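Long-range contact in alanine dehydrogenase (Archaeoglobus fulgidus, PDB 1OMO), which catalyses the reversible NAD-dependent oxidative deamination of L-alanine to pyruvate, working as a homodimer: residues A[96-108]-A[292-305]. Residues are numbered along the deposited sequence; the frame is centred on the assembly and turned at random.
Sequences LAVMDATYTTSLR and GLAIQDVAVAKVVY. With NAD (nicotinamide-adenine-dinucleotide), chain D.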
loop_
_atom_site.group_PDB
_atom_site.type_symbol
_atom_site.label_atom_id
_atom_site.label_comp_id
_atom_site.label_asym_id
_atom_site.label_seq_id
_atom_site.Cartn_x
_atom_site.Cartn_y
_atom_site.Cartn_z
ATOM N N LEU A 96 10.280 11.287 -3.150
ATOM C CA LEU A 96 11.138 11.798 -4.203
ATOM C C LEU A 96 10.400 11.955 -5.531
ATOM O O LEU A 96 10.646 12.897 -6.294
ATOM C CB LEU A 96 12.315 10.827 -4.410
ATOM C CG LEU A 96 13.686 10.885 -3.713
ATOM C CD1 LEU A 96 13.707 11.884 -2.576
ATOM C CD2 LEU A 96 14.023 9.487 -3.196
ATOM N N ALA A 97 9.504 11.026 -5.832
ATOM C CA ALA A 97 8.805 11.104 -7.115
ATOM C C ALA A 97 7.479 10.339 -7.118
ATOM O O ALA A 97 7.270 9.406 -6.321
ATOM C CB ALA A 97 9.725 10.544 -8.234
ATOM N N VAL A 98 6.587 10.768 -7.999
ATOM C CA VAL A 98 5.302 10.125 -8.215
ATOM C C VAL A 98 5.357 9.966 -9.718
ATOM O O VAL A 98 5.383 10.967 -10.447
ATOM C CB VAL A 98 4.105 11.032 -7.847
ATOM C CG1 VAL A 98 2.815 10.376 -8.322
ATOM C CG2 VAL A 98 4.034 11.251 -6.330
ATOM N N MET A 99 5.419 8.714 -10.180
ATOM C CA MET A 99 5.523 8.397 -11.616
ATOM C C MET A 99 4.488 7.414 -12.138
ATOM O O MET A 99 3.899 6.624 -11.398
ATOM C CB MET A 99 6.815 7.670 -11.976
ATOM C CG MET A 99 7.313 6.523 -11.191
ATOM S SD MET A 99 9.010 6.262 -11.850
ATOM C CE MET A 99 9.807 7.424 -10.776
ATOM N N ASP A 100 4.349 7.414 -13.451
ATOM C CA ASP A 100 3.491 6.453 -14.096
ATOM C C ASP A 100 4.262 5.142 -13.990
ATOM O O ASP A 100 5.475 5.095 -14.240
ATOM C CB ASP A 100 3.320 6.738 -15.588
ATOM C CG ASP A 100 2.774 5.515 -16.337
ATOM O OD1 ASP A 100 1.716 5.037 -15.935
ATOM O OD2 ASP A 100 3.383 5.015 -17.298
ATOM N N ALA A 101 3.583 4.085 -13.604
ATOM C CA ALA A 101 4.226 2.782 -13.551
ATOM C C ALA A 101 3.440 1.863 -14.514
ATOM O O ALA A 101 3.593 0.636 -14.472
ATOM C CB ALA A 101 4.209 2.219 -12.122
ATOM N N THR A 102 2.616 2.454 -15.388
ATOM C CA THR A 102 1.811 1.625 -16.291
ATOM C C THR A 102 2.740 0.983 -17.293
ATOM O O THR A 102 2.768 -0.223 -17.456
ATOM C CB THR A 102 0.710 2.430 -17.034
ATOM O OG1 THR A 102 -0.197 3.004 -16.083
ATOM C CG2 THR A 102 -0.107 1.493 -17.976
ATOM N N TYR A 103 3.541 1.803 -17.938
ATOM C CA TYR A 103 4.471 1.282 -18.898
ATOM C C TYR A 103 5.562 0.422 -18.283
ATOM O O TYR A 103 5.898 -0.625 -18.833
ATOM C CB TYR A 103 5.093 2.439 -19.659
ATOM C CG TYR A 103 6.227 2.061 -20.582
ATOM C CD1 TYR A 103 7.550 2.320 -20.227
ATOM C CD2 TYR A 103 5.976 1.515 -21.846
ATOM C CE1 TYR A 103 8.595 2.055 -21.109
ATOM C CE2 TYR A 103 7.004 1.250 -22.717
ATOM C CZ TYR A 103 8.308 1.523 -22.339
ATOM O OH TYR A 103 9.338 1.235 -23.195
ATOM N N THR A 104 6.120 0.838 -17.145
ATOM C CA THR A 104 7.205 0.068 -16.571
ATOM C C THR A 104 6.751 -1.240 -15.998
ATOM O O THR A 104 7.569 -2.104 -15.733
ATOM C CB THR A 104 8.025 0.855 -15.480
ATOM O OG1 THR A 104 7.151 1.383 -14.469
ATOM C CG2 THR A 104 8.848 1.989 -16.139
ATOM N N THR A 105 5.451 -1.394 -15.771
ATOM C CA THR A 105 4.955 -2.674 -15.253
ATOM C C THR A 105 5.088 -3.695 -16.410
ATOM O O THR A 105 5.536 -4.830 -16.208
ATOM C CB THR A 105 3.472 -2.559 -14.785
ATOM O OG1 THR A 105 3.415 -1.752 -13.602
ATOM C CG2 THR A 105 2.863 -3.925 -14.520
ATOM N N SER A 106 4.740 -3.273 -17.627
ATOM C CA SER A 106 4.842 -4.164 -18.802
ATOM C C SER A 106 6.318 -4.435 -19.103
ATOM O O SER A 106 6.725 -5.583 -19.339
ATOM C CB SER A 106 4.187 -3.524 -20.042
ATOM O OG SER A 106 2.785 -3.682 -20.000
ATOM N N LEU A 107 7.110 -3.365 -19.050
ATOM C CA LEU A 107 8.540 -3.417 -19.319
ATOM C C LEU A 107 9.248 -4.401 -18.405
ATOM O O LEU A 107 9.947 -5.295 -18.887
ATOM C CB LEU A 107 9.160 -2.034 -19.139
ATOM C CG LEU A 107 10.292 -1.544 -20.058
ATOM C CD1 LEU A 107 11.414 -0.990 -19.205
ATOM C CD2 LEU A 107 10.793 -2.606 -20.966
ATOM N N ARG A 108 9.069 -4.265 -17.084
ATOM C CA ARG A 108 9.778 -5.142 -16.182
ATOM C C ARG A 108 9.239 -6.579 -16.175
ATOM O O ARG A 108 9.894 -7.482 -15.676
ATOM C CB ARG A 108 9.832 -4.554 -14.767
ATOM C CG ARG A 108 8.501 -4.280 -14.060
ATOM C CD ARG A 108 7.688 -5.530 -13.689
ATOM N NE ARG A 108 6.769 -5.268 -12.570
ATOM C CZ ARG A 108 5.694 -6.005 -12.279
ATOM N NH1 ARG A 108 5.377 -7.043 -13.036
ATOM N NH2 ARG A 108 4.973 -5.748 -11.189
ATOM N N GLY A 292 4.872 -10.992 -10.977
ATOM C CA GLY A 292 5.127 -9.548 -10.856
ATOM C C GLY A 292 5.418 -9.185 -9.391
ATOM O O GLY A 292 4.542 -9.299 -8.526
ATOM N N LEU A 293 6.642 -8.746 -9.101
ATOM C CA LEU A 293 6.993 -8.445 -7.712
ATOM C C LEU A 293 7.296 -6.970 -7.462
ATOM O O LEU A 293 7.861 -6.296 -8.325
ATOM C CB LEU A 293 8.202 -9.282 -7.307
ATOM C CG LEU A 293 8.373 -10.704 -7.873
ATOM C CD1 LEU A 293 9.744 -11.253 -7.411
ATOM C CD2 LEU A 293 7.267 -11.605 -7.425
ATOM N N ALA A 294 6.944 -6.460 -6.282
ATOM C CA ALA A 294 7.223 -5.053 -5.991
ATOM C C ALA A 294 8.725 -4.734 -6.130
ATOM O O ALA A 294 9.090 -3.640 -6.553
ATOM C CB ALA A 294 6.706 -4.654 -4.584
ATOM N N ILE A 295 9.605 -5.669 -5.816
ATOM C CA ILE A 295 11.023 -5.342 -5.961
ATOM C C ILE A 295 11.376 -4.993 -7.409
ATOM O O ILE A 295 12.269 -4.187 -7.632
ATOM C CB ILE A 295 11.968 -6.455 -5.411
ATOM C CG1 ILE A 295 11.696 -7.801 -6.100
ATOM C CG2 ILE A 295 11.794 -6.576 -3.919
ATOM C CD1 ILE A 295 12.764 -8.858 -5.873
ATOM N N GLN A 296 10.643 -5.536 -8.380
ATOM C CA GLN A 296 10.899 -5.215 -9.798
ATOM C C GLN A 296 10.435 -3.780 -10.118
ATOM O O GLN A 296 11.105 -3.044 -10.859
ATOM C CB GLN A 296 10.198 -6.220 -10.763
ATOM C CG GLN A 296 10.644 -7.685 -10.579
ATOM C CD GLN A 296 9.781 -8.756 -11.324
ATOM O OE1 GLN A 296 8.566 -8.798 -11.196
ATOM N NE2 GLN A 296 10.441 -9.634 -12.065
ATOM N N ASP A 297 9.305 -3.374 -9.551
ATOM C CA ASP A 297 8.784 -2.027 -9.801
ATOM C C ASP A 297 9.698 -0.965 -9.140
ATOM O O ASP A 297 9.992 0.053 -9.733
ATOM C CB ASP A 297 7.342 -1.924 -9.283
ATOM C CG ASP A 297 6.418 -2.898 -9.963
ATOM O OD1 ASP A 297 6.442 -2.926 -11.202
ATOM O OD2 ASP A 297 5.660 -3.636 -9.276
ATOM N N VAL A 298 10.163 -1.208 -7.916
ATOM C CA VAL A 298 11.061 -0.226 -7.286
ATOM C C VAL A 298 12.424 -0.142 -7.999
ATOM O O VAL A 298 12.901 0.969 -8.324
ATOM C CB VAL A 298 11.274 -0.518 -5.787
ATOM C CG1 VAL A 298 12.249 0.514 -5.192
ATOM C CG2 VAL A 298 9.925 -0.426 -5.050
ATOM N N ALA A 299 13.031 -1.301 -8.271
ATOM C CA ALA A 299 14.323 -1.358 -8.973
ATOM C C ALA A 299 14.221 -0.537 -10.252
ATOM O O ALA A 299 15.016 0.370 -10.520
ATOM C CB ALA A 299 14.681 -2.808 -9.322
ATOM N N VAL A 300 13.210 -0.846 -11.036
ATOM C CA VAL A 300 13.019 -0.143 -12.266
ATOM C C VAL A 300 12.669 1.339 -12.068
ATOM O O VAL A 300 13.075 2.172 -12.866
ATOM C CB VAL A 300 11.950 -0.852 -13.107
ATOM C CG1 VAL A 300 11.135 0.163 -13.852
ATOM C CG2 VAL A 300 12.624 -1.816 -14.097
ATOM N N ALA A 301 11.910 1.678 -11.036
ATOM C CA ALA A 301 11.585 3.082 -10.823
ATOM C C ALA A 301 12.856 3.875 -10.441
ATOM O O ALA A 301 12.995 5.069 -10.776
ATOM C CB ALA A 301 10.508 3.220 -9.744
ATOM N N LYS A 302 13.783 3.212 -9.752
ATOM C CA LYS A 302 15.040 3.854 -9.376
ATOM C C LYS A 302 15.803 4.304 -10.631
ATOM O O LYS A 302 16.413 5.381 -10.660
ATOM C CB LYS A 302 15.931 2.906 -8.574
ATOM C CG LYS A 302 17.424 3.241 -8.809
ATOM C CD LYS A 302 18.368 2.567 -7.842
ATOM C CE LYS A 302 19.802 3.100 -8.016
ATOM N NZ LYS A 302 20.653 2.686 -6.878
ATOM N N VAL A 303 15.785 3.474 -11.666
ATOM C CA VAL A 303 16.485 3.819 -12.894
ATOM C C VAL A 303 15.832 4.987 -13.612
ATOM O O VAL A 303 16.523 5.847 -14.149
ATOM C CB VAL A 303 16.547 2.619 -13.828
ATOM C CG1 VAL A 303 16.972 3.068 -15.226
ATOM C CG2 VAL A 303 17.534 1.599 -13.272
ATOM N N VAL A 304 14.501 4.999 -13.642
ATOM C CA VAL A 304 13.743 6.074 -14.272
ATOM C C VAL A 304 13.986 7.385 -13.525
ATOM O O VAL A 304 14.121 8.461 -14.140
ATOM C CB VAL A 304 12.220 5.798 -14.214
ATOM C CG1 VAL A 304 11.430 7.075 -14.529
ATOM C CG2 VAL A 304 11.855 4.691 -15.188
ATOM N N TYR A 305 14.015 7.306 -12.193
ATOM C CA TYR A 305 14.207 8.524 -11.402
ATOM C C TYR A 305 15.596 9.157 -11.634
ATOM O O TYR A 305 15.692 10.343 -11.894
ATOM C CB TYR A 305 13.966 8.255 -9.898
ATOM C CG TYR A 305 14.228 9.460 -9.001
ATOM C CD1 TYR A 305 15.302 9.467 -8.119
ATOM C CD2 TYR A 305 13.436 10.614 -9.081
ATOM C CE1 TYR A 305 15.601 10.595 -7.330
ATOM C CE2 TYR A 305 13.723 11.741 -8.300
ATOM C CZ TYR A 305 14.815 11.722 -7.425
ATOM O OH TYR A 305 15.116 12.812 -6.660
HETATM P PA NAD D . -3.942 -8.014 -23.617
HETATM O O1A NAD D . -5.413 -8.085 -23.435
HETATM O O2A NAD D . -3.355 -6.898 -24.491
HETATM O O5B NAD D . -3.156 -9.382 -24.109
HETATM C C5B NAD D . -3.759 -10.736 -23.971
HETATM C C4B NAD D . -3.882 -11.316 -25.404
HETATM O O4B NAD D . -4.439 -12.683 -25.160
HETATM C C3B NAD D . -4.975 -10.661 -26.375
HETATM O O3B NAD D . -4.361 -10.250 -27.661
HETATM C C2B NAD D . -6.083 -11.729 -26.543
HETATM O O2B NAD D . -6.855 -11.736 -27.689
HETATM C C1B NAD D . -5.265 -13.024 -26.248
HETATM N N9A NAD D . -6.053 -14.099 -25.720
HETATM C C8A NAD D . -7.092 -14.127 -24.811
HETATM N N7A NAD D . -7.546 -15.339 -24.570
HETATM C C5A NAD D . -6.839 -16.188 -25.304
HETATM C C6A NAD D . -6.884 -17.644 -25.437
HETATM N N6A NAD D . -7.755 -18.371 -24.786
HETATM N N1A NAD D . -5.952 -18.175 -26.312
HETATM C C2A NAD D . -5.052 -17.439 -27.005
HETATM N N3A NAD D . -4.976 -16.031 -26.913
HETATM C C4A NAD D . -5.879 -15.454 -26.035
HETATM O O3 NAD D . -2.999 -8.026 -22.244
HETATM P PN NAD D . -1.337 -7.905 -21.918
HETATM O O1N NAD D . -0.608 -8.006 -23.232
HETATM O O2N NAD D . -1.114 -6.757 -20.953
HETATM O O5D NAD D . -1.179 -9.374 -21.106
HETATM C C5D NAD D . -2.390 -9.540 -20.117
HETATM C C4D NAD D . -2.226 -10.717 -19.211
HETATM O O4D NAD D . -0.879 -10.553 -18.494
HETATM C C3D NAD D . -3.268 -10.821 -18.053
HETATM O O3D NAD D . -3.426 -12.173 -17.582
HETATM C C2D NAD D . -2.622 -9.891 -17.021
HETATM O O2D NAD D . -3.279 -9.836 -15.798
HETATM C C1D NAD D . -1.119 -10.444 -17.033
HETATM N N1N NAD D . 0.025 -9.560 -16.618
HETATM C C2N NAD D . 0.902 -10.211 -15.645
HETATM C C3N NAD D . 2.113 -9.478 -15.373
HETATM C C7N NAD D . 3.086 -10.212 -14.269
HETATM O O7N NAD D . 3.897 -9.492 -13.618
HETATM N N7N NAD D . 2.983 -11.572 -14.121
HETATM C C4N NAD D . 2.509 -8.250 -15.954
HETATM C C5N NAD D . 1.543 -7.724 -16.905
HETATM C C6N NAD D . 0.338 -8.367 -17.229
HETATM O O HOH W 1 13.066 14.366 -5.937
HETATM O O HOH W 2 6.518 -0.446 -12.556
#
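The Arg108 guanidinium has Gln296 OE1 and Leu293 N over one face, both offset toward the rim, and Thr105 CG2 over the centre of the opposite face. At its edge sit the Asp297 carboxylate and the nicotinamide amide oxygen of NAD. Arg108 grips Asp297 side-on: NH2 reaches OD2 at 2.9 Å, almost straight (175°) and in the guanidinium plane, while NE meets OD1 at 2.7 Å from above the carboxylate plane. Arg108 NH1 donates to NAD O7N at 2.9 Å. The bend at chi2 (68°) folds the arginine chain so that CD lies against Gln296 CB. With Arg108 cut back to an alanine, the nicotinamide amide would probably lose this donor and Asp297 its two-nitrogen grip, though the salt bridge to Lys65 could remain. Water links Asp297 OD1 to Thr104 OG1. Farther along, Thr104 CB packs on Val300 CG1 (3.6 Å), and Met99 SD meets Val304 CG1 tip to tip at 3.7 Å. Tyr305 takes Leu96 CB over one ring face, its OH sharing a water with Leu96 O. Helix 294-311 thus packs against strand 95-100 and helix 102-120, placing Arg108 and Asp297 beside Lys65, the inferred proton donor/acceptor, in the NAD-binding active site of this ornithine cyclodeaminase/mu-crystallin family enzyme.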